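Local coordinates for putative exported protein (PDB 3FZX) that is of unknown function but binds calcium and adopts a YmcC-like beta-barrel fold of the LolA/LolB clan, and may bind lipid, at residues A[56-59]-A[63-66]; A[22-25]-A[29-32]; A[82-87]-A[193-198]; A[200-203]-A[207-210]; A[70-73]-A[78-81]. One frame throughout, in Å; residues are numbered along the deposited sequence. Where two conformers were deposited one is given.

Interaction 1 of 5, residues A[56-59]-A[63-66]; sequences FADA and TLNS
Phe-56 is held by three backbone hydrogen bonds to the strand facing it. Its N donates to Asn-65 O at 2.8 Å, and the bond is almost straight (172°). Its carbonyl oxygen takes two donors from consecutive residues. Leu-64 N reaches Phe-56 O at 2.7 Å, and Asn-65 N reaches the same Phe-56 O at 3.3 Å. This is a classic beta bulge: Leu-64 and Asn-65 together stand opposite Phe-56, and the register slips by one. Beyond the slip, Ala-57 pairs with Thr-63.

Leu-64 lays its side chain against the main chain of the other strand, with CG beside its own backbone N and anti to its carbonyl carbon (chi1 -56°). Its CB touches Phe-56 O at 3.5 Å. Farther out, Leu-64 CG rests against Asp-58 N at 3.8 Å, so the branched end lies alongside the Ala-57 to Asp-58 peptide. Ala-57 CB meets Thr-63 CA at 4.0 Å. Phe-56 and Asn-65 put their side chains on the same face of the sheet, and their CB atoms lie 4.3 Å apart. The amide ND2 of Asn-65 is satisfied beyond the hairpin, by Asn-96 O and Val-99 O. Asp-58 OD1 accepts from Lys-62 N, within the turn.

These segments close the hairpin of strands 47-58 and 63-74 in the barrel. Strand 30-44 runs along the other edge of strand 47-58, where Asn-32 ND2 bonds Ala-57 O and Leu-34 packs on Phe-56. Ala-86 and Met-95, from loops, cover the Phe-56 ring further.

Interaction 2 of 5, residues A[22-25]-A[29-32]; sequences NCYT and KLTN
Lys-29 meets Thr-25 where the hairpin begins to turn. Thr-25 N donates to Lys-29 O at 2.9 Å, while Lys-29 N makes a weak bond back to Thr-25 OG1. The extended Lys-29 chain then leads away from the contact.

Leu-30 pairs with Tyr-24. Its CG stands opposite the backbone N (chi1 -179°), which sends CD1 back over the neighbouring strand. There Leu-30 CD1 touches Asn-22 CB at 3.6 Å and Tyr-24 CE1 at 4.0 Å. Asn-22 ND2 in turn donates to Tyr-24 OH, in the amide plane.

Next comes a classic bulge, in which Cys-23 is matched by two residues in a row, Thr-31 and Asn-32. Thr-31 N gives a bond of 2.8 Å to Cys-23 O, and Asn-32 N adds a weak one. Methyl CG2 of Thr-31 is pressed against Thr-25 CG2 at 3.3 Å, a tight contact. Asn-32 O accepts from Cys-23 N at 2.8 Å. The CB atoms of Asn-32 and Cys-23 lie 4.0 Å apart, on one face.

That face meets Leu-92 of helix 89-94. On the far edge of strand 18-25 runs strand 207-217, where Tyr-24 and Tyr-210 bring their rings together.

Interaction 3 of 5, residues A[82-87]-A[193-198]; sequences MGDVAT and IGIVRS
Asp-84 turns one face of its carboxylate to Ile-195. The CG1 methylene of Ile-195 stands over that face, 3.6 Å from Asp-84 CG and 3.5 Å from Asp-84 OD2. Each side chain starts out toward the other segment. The first torsion of Asp-84 (chi1 -58°) then turns the carboxylate broadside, so that its face and not its tip lies against Ile-195 CG1. The other carboxylate oxygen, OD1, has polar partners outside the two segments: a salt bridge to Arg-21 NH1 and a hydrogen bond to Tyr-36 OH.

A second, looser approach lies one turn on. Thr-87 OG1 is 4.4 Å from Ser-198 OG, too far for a hydrogen bond. Each hydroxyl is engaged elsewhere. Thr-87 OG1 donates to Asp-84 O at 3.0 Å, and Thr-87 N bonds the same Asp-84 O, also at 3.0 Å, as residues 84-87 form a 3-10 turn. Ser-198 OG bonds Ser-211 OG.

The contact lies near the centre of the chain. It joins the segment between strand 77-81 and helix 89-94 to the barrel wall. At Val-196 the chain turns a corner. Here Trp-188 is the common partner of Val-196 and Arg-197, a classic bulge.

No hydrogen bond crosses between the segments, so the meeting is van der Waals contact of a methylene with a carboxylate. The burial of Asp-84 beside a low-polarity group would tend to raise the cost of its charge. Arg-21 and Tyr-36 probably repay that cost and keep the carboxylate ionised.

Interaction 4 of 5, residues A[200-203]-A[207-210]; sequences QYNN and LQSY
Leu-207 and Tyr-201 lie on one face of the sheet, and their first torsions set the two side chains across each other. Leu-207 CG lies trans to the backbone N (chi1 -177°), whereas Tyr-201 CG is beside its own N. The second torsion of Leu-207 (chi2 60°) then brings CD1 over one face of the tyrosine ring. This methyl is 4.1 Å from the Tyr-201 ring centroid and offset toward the rim: a CH-pi contact. Leu-207 CB adds a touch to Tyr-201 CE2 at 3.9 Å. The same Leu-207 CD1 also lies on Gln-200 O, at 3.4 Å.

Gln-200 bends at its second torsion, so its side chain turns toward Ser-209 on the same face of the sheet. Its CB is 3.5 Å from Ser-209 OG. Gln-208 brings CG against Asn-202 N at 3.5 Å, and the amide planes of Asn-202 and Gln-208 are only 20° apart.

Gln-200 N donates to Ser-209 O at 2.9 Å. Gln-200 O accepts from Gln-208 N at 2.7 Å and, weakly, from Ser-209 N. Two consecutive residues, Gln-208 and Ser-209, thus share Gln-200 as partner, which makes a classic bulge at the end of the hairpin of strands 194-202 and 207-217.

On the edge of strand 194-202 away from this hairpin, Tyr-201 is backbone-bonded to Tyr-184, and their rings meet. Tyr-201 OH bonds Glu-199, and Asn-202 ND2 bonds Glu-206. Main-chain bonds therefore set the register. The CH-pi contact adds apolar packing on the face of Tyr-201 and Leu-207, while Gln-200 and Ser-209 put polar side chains on the other, buried face.

Interaction 5 of 5, residues A[70-73]-A[78-81]; sequences VARC and FSMS
Residues 70-73 and 78-81 pair in regular antiparallel fashion, as the hairpin of strands 63-74 and 77-81 in the barrel.

Backbone bonds come first. Arg-72 and Ser-79 form the hydrogen-bonded pair: Arg-72 N to Ser-79 O is 2.9 Å and Ser-79 N to Arg-72 O is 2.8 Å. Ser-81 N donates to Val-70 O at 3.1 Å. In the return direction a side chain takes over, and Val-70 N donates to Ser-81 OG at 3.3 Å.

Apolar contacts gather on the face of Ala-71, Phe-78 and Met-80, a selenomethionine. Phe-78 CG lies opposite its backbone N (chi1 177°), and the ring reaches across so that CZ meets Ala-71 CB at 3.9 Å. The ring also meets Phe-9 edge to face. Phe-11 lies against Ala-71 and Met-80.

Charge lies on the other face. Arg-72 NE forms a salt bridge to Glu-49, while NH2 and NH1 bond Met-102 O and Thr-128 O of the second subunit. The hairpin is thus part of the subunit interface.

One water sits beside the central pair, 2.6 Å from Ser-79 OG and with a weak bond of 3.4 Å to Arg-72 O.

Overall arrangement
From the N terminus, interaction 2 closes the first hairpin, interaction 1 the hairpin of strands 47-58 and 63-74, and interaction 5 the next one along strand 63-74. Interaction 3 then spans over a hundred residues, and interaction 4 closes the last hairpin. They follow in series; none nests or crosses. Interaction 1 touches 2 because strands 30-44 and 47-58 are neighbours, and 2 touches 4 because strand 207-217 pairs with strand 18-25, closing the barrel. Interaction 5 lies on the opposite side of the chain centre from 2 and 4. Interaction 3 sits near that centre and touches all four others, tying the inner segment 82-87 to the wall.

Interaction 1 of 5, residues A[56-59]-A[63-66]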
loop_
_atom_site.group_PDB
_atom_site.type_symbol
_atom_site.label_atom_id
_atom_site.label_comp_id
_atom_site.label_asym_id
_atom_site.label_seq_id
_atom_site.Cartn_x
_atom_site.Cartn_y
_atom_site.Cartn_z
ATOM N N PHE A 56 -2.196 -0.867 19.108
ATOM C CA PHE A 56 -1.275 0.068 19.722
ATOM C C PHE A 56 -1.955 0.437 21.028
ATOM O O PHE A 56 -3.098 0.865 21.030
ATOM C CB PHE A 56 -1.128 1.355 18.893
ATOM C CG PHE A 56 -0.199 1.257 17.721
ATOM C CD1 PHE A 56 1.175 1.453 17.886
ATOM C CD2 PHE A 56 -0.686 1.032 16.441
ATOM C CE1 PHE A 56 2.059 1.375 16.785
ATOM C CE2 PHE A 56 0.187 0.941 15.348
ATOM C CZ PHE A 56 1.558 1.129 15.518
ATOM N N ALA A 57 -1.270 0.235 22.136
ATOM C CA ALA A 57 -1.779 0.650 23.439
ATOM C C ALA A 57 -0.742 1.500 24.151
ATOM O O ALA A 57 0.412 1.567 23.741
ATOM C CB ALA A 57 -2.148 -0.561 24.279
ATOM N N ASP A 58 -1.175 2.177 25.206
ATOM C CA ASP A 58 -0.256 2.941 26.050
ATOM C C ASP A 58 0.338 1.993 27.098
ATOM O O ASP A 58 -0.009 0.808 27.124
ATOM C CB ASP A 58 -0.965 4.155 26.707
ATOM C CG ASP A 58 -2.098 3.759 27.683
ATOM O OD1 ASP A 58 -2.167 2.595 28.163
ATOM O OD2 ASP A 58 -2.938 4.644 27.972
ATOM N N ALA A 59 1.202 2.524 27.971
ATOM C CA ALA A 59 1.894 1.731 28.991
ATOM C C ALA A 59 0.935 1.076 29.971
ATOM O O ALA A 59 1.261 0.045 30.523
ATOM C CB ALA A 59 2.945 2.572 29.743
ATOM N N THR A 63 -6.030 0.596 24.773
ATOM C CA THR A 63 -5.890 0.603 23.316
ATOM C C THR A 63 -5.993 2.021 22.776
ATOM O O THR A 63 -6.881 2.730 23.161
ATOM C CB THR A 63 -6.988 -0.241 22.644
ATOM O OG1 THR A 63 -6.841 -1.602 23.054
ATOM C CG2 THR A 63 -6.886 -0.178 21.141
ATOM N N LEU A 64 -5.055 2.414 21.924
ATOM C CA LEU A 64 -5.040 3.713 21.273
ATOM C C LEU A 64 -5.540 3.603 19.822
ATOM O O LEU A 64 -6.201 4.492 19.307
ATOM C CB LEU A 64 -3.617 4.300 21.283
ATOM C CG LEU A 64 -2.911 4.457 22.641
ATOM C CD1 LEU A 64 -1.560 5.107 22.439
ATOM C CD2 LEU A 64 -3.733 5.269 23.645
ATOM N N ASN A 65 -5.228 2.501 19.164
ATOM C CA ASN A 65 -5.535 2.335 17.760
ATOM C C ASN A 65 -5.410 0.866 17.412
ATOM O O ASN A 65 -4.522 0.190 17.933
ATOM C CB ASN A 65 -4.498 3.117 16.951
ATOM C CG ASN A 65 -4.924 3.372 15.518
ATOM O OD1 ASN A 65 -4.400 2.772 14.604
ATOM N ND2 ASN A 65 -5.864 4.282 15.322
ATOM N N SER A 66 -6.290 0.377 16.538
ATOM C CA SER A 66 -6.143 -0.940 15.943
ATOM C C SER A 66 -6.640 -0.996 14.514
ATOM O O SER A 66 -7.484 -0.207 14.079
ATOM C CB SER A 66 -6.782 -2.042 16.784
ATOM O OG SER A 66 -8.049 -1.675 17.235
#

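Interaction 2 of 5, residues A[22-25]-A[29-32]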
loop_
_atom_site.group_PDB
_atom_site.type_symbol
_atom_site.label_atom_id
_atom_site.label_comp_id
_atom_site.label_asym_id
_atom_site.label_seq_id
_atom_site.Cartn_x
_atom_site.Cartn_y
_atom_site.Cartn_z
ATOM N N ASN A 22 7.672 -3.486 22.750
ATOM C CA ASN A 22 7.541 -2.375 23.692
ATOM C C ASN A 22 8.256 -1.137 23.157
ATOM O O ASN A 22 9.314 -1.270 22.520
ATOM C CB ASN A 22 8.112 -2.755 25.075
ATOM C CG ASN A 22 7.181 -3.648 25.863
ATOM O OD1 ASN A 22 6.101 -4.009 25.406
ATOM N ND2 ASN A 22 7.588 -3.993 27.061
ATOM N N CYS A 23 7.687 0.048 23.446
ATOM C CA CYS A 23 8.251 1.346 23.034
ATOM C C CYS A 23 8.678 2.143 24.228
ATOM O O CYS A 23 7.914 2.232 25.189
ATOM C CB CYS A 23 7.201 2.159 22.289
ATOM S SG CYS A 23 6.583 1.231 20.862
ATOM N N TYR A 24 9.866 2.752 24.130
ATOM C CA TYR A 24 10.495 3.464 25.234
ATOM C C TYR A 24 10.955 4.885 24.863
ATOM O O TYR A 24 11.322 5.142 23.709
ATOM C CB TYR A 24 11.734 2.682 25.741
ATOM C CG TYR A 24 11.440 1.245 26.110
ATOM C CD1 TYR A 24 10.998 0.914 27.391
ATOM C CD2 TYR A 24 11.616 0.205 25.174
ATOM C CE1 TYR A 24 10.699 -0.415 27.732
ATOM C CE2 TYR A 24 11.342 -1.110 25.508
ATOM C CZ TYR A 24 10.877 -1.417 26.791
ATOM O OH TYR A 24 10.556 -2.705 27.138
ATOM N N THR A 25 10.960 5.772 25.878
ATOM C CA THR A 25 11.602 7.073 25.804
ATOM C C THR A 25 13.104 6.813 25.862
ATOM O O THR A 25 13.571 5.709 26.269
ATOM C CB THR A 25 11.206 8.048 26.991
ATOM O OG1 THR A 25 11.848 7.663 28.236
ATOM C CG2 THR A 25 9.702 8.139 27.179
ATOM N N LYS A 29 11.854 4.654 29.813
ATOM C CA LYS A 29 10.493 4.519 30.314
ATOM C C LYS A 29 9.591 3.963 29.224
ATOM O O LYS A 29 9.634 4.429 28.088
ATOM C CB LYS A 29 9.945 5.859 30.790
ATOM C CG LYS A 29 8.535 5.741 31.364
ATOM C CD LYS A 29 8.140 6.974 32.086
ATOM C CE LYS A 29 6.794 6.792 32.747
ATOM N NZ LYS A 29 6.510 7.964 33.609
ATOM N N LEU A 30 8.768 2.984 29.596
ATOM C CA LEU A 30 7.794 2.381 28.697
ATOM C C LEU A 30 6.649 3.362 28.401
ATOM O O LEU A 30 5.976 3.796 29.336
ATOM C CB LEU A 30 7.210 1.104 29.317
ATOM C CG LEU A 30 6.172 0.304 28.511
ATOM C CD1 LEU A 30 6.724 -0.241 27.207
ATOM C CD2 LEU A 30 5.663 -0.829 29.349
ATOM N N THR A 31 6.450 3.684 27.115
ATOM C CA THR A 31 5.352 4.551 26.651
ATOM C C THR A 31 4.225 3.767 25.978
ATOM O O THR A 31 3.049 4.055 26.179
ATOM C CB THR A 31 5.861 5.665 25.656
ATOM O OG1 THR A 31 6.372 5.084 24.440
ATOM C CG2 THR A 31 6.966 6.495 26.293
ATOM N N ASN A 32 4.561 2.760 25.177
ATOM C CA ASN A 32 3.531 2.051 24.412
ATOM C C ASN A 32 3.863 0.609 24.181
ATOM O O ASN A 32 5.029 0.209 24.239
ATOM C CB ASN A 32 3.300 2.724 23.040
ATOM C CG ASN A 32 2.838 4.167 23.158
ATOM O OD1 ASN A 32 3.651 5.072 23.305
ATOM N ND2 ASN A 32 1.539 4.379 23.124
#

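Interaction 3 of 5, residues A[82-87]-A[193-198]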
loop_
_atom_site.group_PDB
_atom_site.type_symbol
_atom_site.label_atom_id
_atom_site.label_comp_id
_atom_site.label_asym_id
_atom_site.label_seq_id
_atom_site.Cartn_x
_atom_site.Cartn_y
_atom_site.Cartn_z
HETATM N N MSE A 82 3.878 -0.200 6.663
HETATM C CA MSE A 82 4.835 0.583 7.434
HETATM C C MSE A 82 4.401 0.830 8.886
HETATM O O MSE A 82 4.930 1.718 9.546
HETATM C CB MSE A 82 5.074 1.915 6.705
HETATM C CG MSE A 82 5.810 1.776 5.392
HETATM SE SE MSE A 82 5.850 3.520 4.522
HETATM C CE MSE A 82 7.120 4.435 5.761
ATOM N N GLY A 83 3.429 0.065 9.376
ATOM C CA GLY A 83 3.005 0.109 10.780
ATOM C C GLY A 83 4.119 0.429 11.776
ATOM O O GLY A 83 3.970 1.327 12.616
ATOM N N ASP A 84 5.249 -0.251 11.641
ATOM C CA ASP A 84 6.372 -0.073 12.549
ATOM C C ASP A 84 6.925 1.363 12.690
ATOM O O ASP A 84 7.325 1.757 13.794
ATOM C CB ASP A 84 7.460 -1.093 12.204
ATOM C CG ASP A 84 6.921 -2.575 12.292
ATOM O OD1 ASP A 84 6.348 -2.939 13.360
ATOM O OD2 ASP A 84 7.031 -3.345 11.291
ATOM N N VAL A 85 6.892 2.170 11.627
ATOM C CA VAL A 85 7.315 3.571 11.741
ATOM C C VAL A 85 6.269 4.378 12.547
ATOM O O VAL A 85 6.573 5.460 13.006
ATOM C CB VAL A 85 7.619 4.264 10.358
ATOM C CG1 VAL A 85 8.341 3.312 9.405
ATOM C CG2 VAL A 85 6.361 4.799 9.714
ATOM N N ALA A 86 5.045 3.853 12.714
ATOM C CA ALA A 86 4.070 4.447 13.653
ATOM C C ALA A 86 4.510 4.342 15.128
ATOM O O ALA A 86 3.902 4.987 15.990
ATOM C CB ALA A 86 2.659 3.849 13.480
ATOM N N THR A 87 5.560 3.576 15.427
ATOM C CA THR A 87 6.094 3.569 16.785
ATOM C C THR A 87 6.920 4.814 17.077
ATOM O O THR A 87 7.434 4.948 18.170
ATOM C CB THR A 87 6.914 2.307 17.144
ATOM O OG1 THR A 87 8.217 2.387 16.569
ATOM C CG2 THR A 87 6.220 1.046 16.690
ATOM N N ILE A 193 9.732 -12.784 12.198
ATOM C CA ILE A 193 9.435 -11.857 13.309
ATOM C C ILE A 193 9.167 -10.461 12.797
ATOM O O ILE A 193 8.172 -9.857 13.147
ATOM C CB ILE A 193 10.609 -11.781 14.312
ATOM C CG1 ILE A 193 10.958 -13.162 14.864
ATOM C CG2 ILE A 193 10.272 -10.872 15.492
ATOM C CD1 ILE A 193 12.341 -13.164 15.567
ATOM N N GLY A 194 10.027 -9.966 11.916
ATOM C CA GLY A 194 9.975 -8.575 11.472
ATOM C C GLY A 194 10.961 -7.786 12.300
ATOM O O GLY A 194 12.077 -8.262 12.579
ATOM N N ILE A 195 10.535 -6.614 12.754
ATOM C CA ILE A 195 11.392 -5.707 13.519
ATOM C C ILE A 195 11.622 -6.240 14.937
ATOM O O ILE A 195 10.677 -6.436 15.723
ATOM C CB ILE A 195 10.776 -4.258 13.632
ATOM C CG1 ILE A 195 10.392 -3.681 12.248
ATOM C CG2 ILE A 195 11.714 -3.331 14.420
ATOM C CD1 ILE A 195 11.443 -3.809 11.185
ATOM N N VAL A 196 12.885 -6.464 15.250
ATOM C CA VAL A 196 13.308 -6.944 16.563
ATOM C C VAL A 196 13.669 -5.759 17.460
ATOM O O VAL A 196 13.441 -5.794 18.670
ATOM C CB VAL A 196 14.500 -7.918 16.399
ATOM C CG1 VAL A 196 15.155 -8.260 17.707
ATOM C CG2 VAL A 196 13.996 -9.198 15.704
ATOM N N ARG A 197 14.248 -4.718 16.859
ATOM C CA ARG A 197 14.673 -3.552 17.594
ATOM C C ARG A 197 14.702 -2.366 16.656
ATOM O O ARG A 197 14.946 -2.536 15.458
ATOM C CB ARG A 197 16.060 -3.806 18.178
ATOM C CG ARG A 197 16.639 -2.621 18.968
ATOM C CD ARG A 197 18.090 -2.878 19.436
ATOM N NE ARG A 197 18.568 -1.710 20.174
ATOM C CZ ARG A 197 18.350 -1.467 21.473
ATOM N NH1 ARG A 197 17.696 -2.320 22.255
ATOM N NH2 ARG A 197 18.793 -0.341 22.008
ATOM N N SER A 198 14.418 -1.182 17.184
ATOM C CA SER A 198 14.593 0.054 16.438
ATOM C C SER A 198 14.981 1.167 17.386
ATOM O O SER A 198 14.692 1.100 18.592
ATOM C CB SER A 198 13.327 0.458 15.693
ATOM O OG SER A 198 12.379 0.984 16.599
#

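Interaction 4 of 5, residues A[200-203]-A[207-210]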
loop_
_atom_site.group_PDB
_atom_site.type_symbol
_atom_site.label_atom_id
_atom_site.label_comp_id
_atom_site.label_asym_id
_atom_site.label_seq_id
_atom_site.Cartn_x
_atom_site.Cartn_y
_atom_site.Cartn_z
ATOM N N GLN A 200 15.417 5.683 17.365
ATOM C CA GLN A 200 15.241 6.952 16.670
ATOM C C GLN A 200 16.074 8.049 17.318
ATOM O O GLN A 200 16.112 8.156 18.552
ATOM C CB GLN A 200 13.768 7.359 16.636
ATOM C CG GLN A 200 12.880 6.351 15.868
ATOM C CD GLN A 200 12.613 5.087 16.665
ATOM O OE1 GLN A 200 12.261 5.165 17.840
ATOM N NE2 GLN A 200 12.793 3.914 16.038
ATOM N N TYR A 201 16.734 8.843 16.462
ATOM C CA TYR A 201 17.593 9.983 16.844
ATOM C C TYR A 201 17.174 11.252 16.127
ATOM O O TYR A 201 16.598 11.183 15.051
ATOM C CB TYR A 201 19.039 9.708 16.453
ATOM C CG TYR A 201 19.621 8.507 17.146
ATOM C CD1 TYR A 201 19.437 7.243 16.619
ATOM C CD2 TYR A 201 20.341 8.627 18.341
ATOM C CE1 TYR A 201 19.947 6.127 17.240
ATOM C CE2 TYR A 201 20.868 7.496 18.973
ATOM C CZ TYR A 201 20.647 6.252 18.407
ATOM O OH TYR A 201 21.109 5.094 18.962
ATOM N N ASN A 202 17.472 12.418 16.714
ATOM C CA ASN A 202 17.282 13.697 16.004
ATOM C C ASN A 202 18.567 13.972 15.260
ATOM O O ASN A 202 19.546 13.226 15.422
ATOM C CB ASN A 202 16.908 14.870 16.943
ATOM C CG ASN A 202 17.981 15.213 17.982
ATOM O OD1 ASN A 202 19.141 14.752 17.956
ATOM N ND2 ASN A 202 17.574 16.033 18.930
ATOM N N ASN A 203 18.626 15.061 14.501
ATOM C CA ASN A 203 19.851 15.288 13.729
ATOM C C ASN A 203 21.078 15.735 14.514
ATOM O O ASN A 203 22.136 15.878 13.935
ATOM C CB ASN A 203 19.595 16.047 12.423
ATOM C CG ASN A 203 19.169 15.095 11.277
ATOM O OD1 ASN A 203 19.520 13.901 11.276
ATOM N ND2 ASN A 203 18.422 15.620 10.304
ATOM N N LEU A 207 19.422 10.396 21.141
ATOM C CA LEU A 207 18.382 9.378 21.185
ATOM C C LEU A 207 17.026 9.979 21.565
ATOM O O LEU A 207 16.898 10.683 22.552
ATOM C CB LEU A 207 18.775 8.250 22.149
ATOM C CG LEU A 207 17.824 7.036 22.270
ATOM C CD1 LEU A 207 17.665 6.332 20.939
ATOM C CD2 LEU A 207 18.312 6.044 23.360
ATOM N N GLN A 208 16.025 9.722 20.742
ATOM C CA GLN A 208 14.666 10.179 20.964
ATOM C C GLN A 208 13.779 9.059 21.510
ATOM O O GLN A 208 12.881 9.305 22.301
ATOM C CB GLN A 208 14.099 10.674 19.640
ATOM C CG GLN A 208 14.949 11.777 19.033
ATOM C CD GLN A 208 14.941 13.015 19.908
ATOM O OE1 GLN A 208 15.972 13.440 20.439
ATOM N NE2 GLN A 208 13.750 13.559 20.114
ATOM N N SER A 209 14.040 7.824 21.106
ATOM C CA SER A 209 13.173 6.720 21.475
ATOM C C SER A 209 13.730 5.434 20.910
ATOM O O SER A 209 14.701 5.433 20.120
ATOM C CB SER A 209 11.755 6.922 20.924
ATOM O OG SER A 209 11.796 7.253 19.542
ATOM N N TYR A 210 13.141 4.337 21.356
ATOM C CA TYR A 210 13.505 3.047 20.837
ATOM C C TYR A 210 12.432 2.022 21.184
ATOM O O TYR A 210 11.601 2.238 22.101
ATOM C CB TYR A 210 14.877 2.628 21.339
ATOM C CG TYR A 210 14.984 2.388 22.822
ATOM C CD1 TYR A 210 15.218 3.446 23.692
ATOM C CD2 TYR A 210 14.905 1.098 23.351
ATOM C CE1 TYR A 210 15.338 3.242 25.026
ATOM C CE2 TYR A 210 15.024 0.878 24.725
ATOM C CZ TYR A 210 15.242 1.968 25.537
ATOM O OH TYR A 210 15.350 1.826 26.865
#

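Interaction 5 of 5, residues A[70-73]-A[78-81]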
loop_
_atom_site.group_PDB
_atom_site.type_symbol
_atom_site.label_atom_id
_atom_site.label_comp_id
_atom_site.label_asym_id
_atom_site.label_seq_id
_atom_site.Cartn_x
_atom_site.Cartn_y
_atom_site.Cartn_z
ATOM N N VAL A 70 -0.592 -5.888 6.283
ATOM C CA VAL A 70 -0.193 -6.990 5.433
ATOM C C VAL A 70 1.316 -7.123 5.299
ATOM O O VAL A 70 2.031 -6.127 5.219
ATOM C CB VAL A 70 -0.865 -6.843 4.056
ATOM C CG1 VAL A 70 -0.379 -7.908 3.086
ATOM C CG2 VAL A 70 -2.374 -6.927 4.248
ATOM N N ALA A 71 1.779 -8.377 5.316
ATOM C CA ALA A 71 3.168 -8.740 5.042
ATOM C C ALA A 71 3.073 -9.700 3.858
ATOM O O ALA A 71 2.137 -10.515 3.805
ATOM C CB ALA A 71 3.793 -9.451 6.212
ATOM N N ARG A 72 4.025 -9.613 2.922
ATOM C CA ARG A 72 3.997 -10.439 1.739
ATOM C C ARG A 72 5.323 -10.695 1.040
ATOM O O ARG A 72 6.235 -9.880 1.076
ATOM C CB ARG A 72 3.019 -9.888 0.683
ATOM C CG ARG A 72 3.427 -8.592 0.039
ATOM C CD ARG A 72 2.688 -8.249 -1.282
ATOM N NE ARG A 72 1.232 -8.258 -1.180
ATOM C CZ ARG A 72 0.398 -7.641 -2.021
ATOM N NH1 ARG A 72 0.844 -6.865 -3.005
ATOM N NH2 ARG A 72 -0.914 -7.761 -1.845
ATOM N N CYS A 73 5.338 -11.834 0.355
ATOM C CA CYS A 73 6.415 -12.269 -0.496
ATOM C C CYS A 73 5.826 -12.342 -1.888
ATOM O O CYS A 73 4.810 -12.982 -2.099
ATOM C CB CYS A 73 6.869 -13.673 -0.074
ATOM S SG CYS A 73 8.594 -13.834 -0.088
ATOM N N PHE A 78 10.237 -9.610 -0.351
ATOM C CA PHE A 78 9.374 -9.407 0.788
ATOM C C PHE A 78 9.077 -7.937 0.969
ATOM O O PHE A 78 9.985 -7.118 0.937
ATOM C CB PHE A 78 10.016 -9.936 2.070
ATOM C CG PHE A 78 9.181 -9.690 3.292
ATOM C CD1 PHE A 78 8.222 -10.586 3.673
ATOM C CD2 PHE A 78 9.341 -8.529 4.033
ATOM C CE1 PHE A 78 7.429 -10.347 4.787
ATOM C CE2 PHE A 78 8.549 -8.279 5.145
ATOM C CZ PHE A 78 7.615 -9.187 5.528
ATOM N N SER A 79 7.810 -7.593 1.202
ATOM C CA SER A 79 7.467 -6.224 1.564
ATOM C C SER A 79 6.363 -6.221 2.598
ATOM O O SER A 79 5.740 -7.265 2.847
ATOM C CB SER A 79 7.071 -5.410 0.325
ATOM O OG SER A 79 5.908 -5.908 -0.330
HETATM N N MSE A 80 6.149 -5.077 3.248
HETATM C CA MSE A 80 5.074 -4.962 4.219
HETATM C C MSE A 80 4.659 -3.530 4.510
HETATM O O MSE A 80 5.376 -2.575 4.215
HETATM C CB MSE A 80 5.410 -5.684 5.541
HETATM C CG MSE A 80 6.519 -5.038 6.357
HETATM SE SE MSE A 80 6.831 -6.070 8.060
HETATM C CE MSE A 80 8.648 -5.381 8.384
ATOM N N SER A 81 3.475 -3.412 5.096
ATOM C CA SER A 81 2.962 -2.153 5.614
ATOM C C SER A 81 3.932 -1.524 6.590
ATOM O O SER A 81 4.675 -2.220 7.295
ATOM C CB SER A 81 1.654 -2.392 6.369
ATOM O OG SER A 81 0.713 -2.972 5.515
HETATM O O HOH W 1 6.655 -7.988 -1.737
#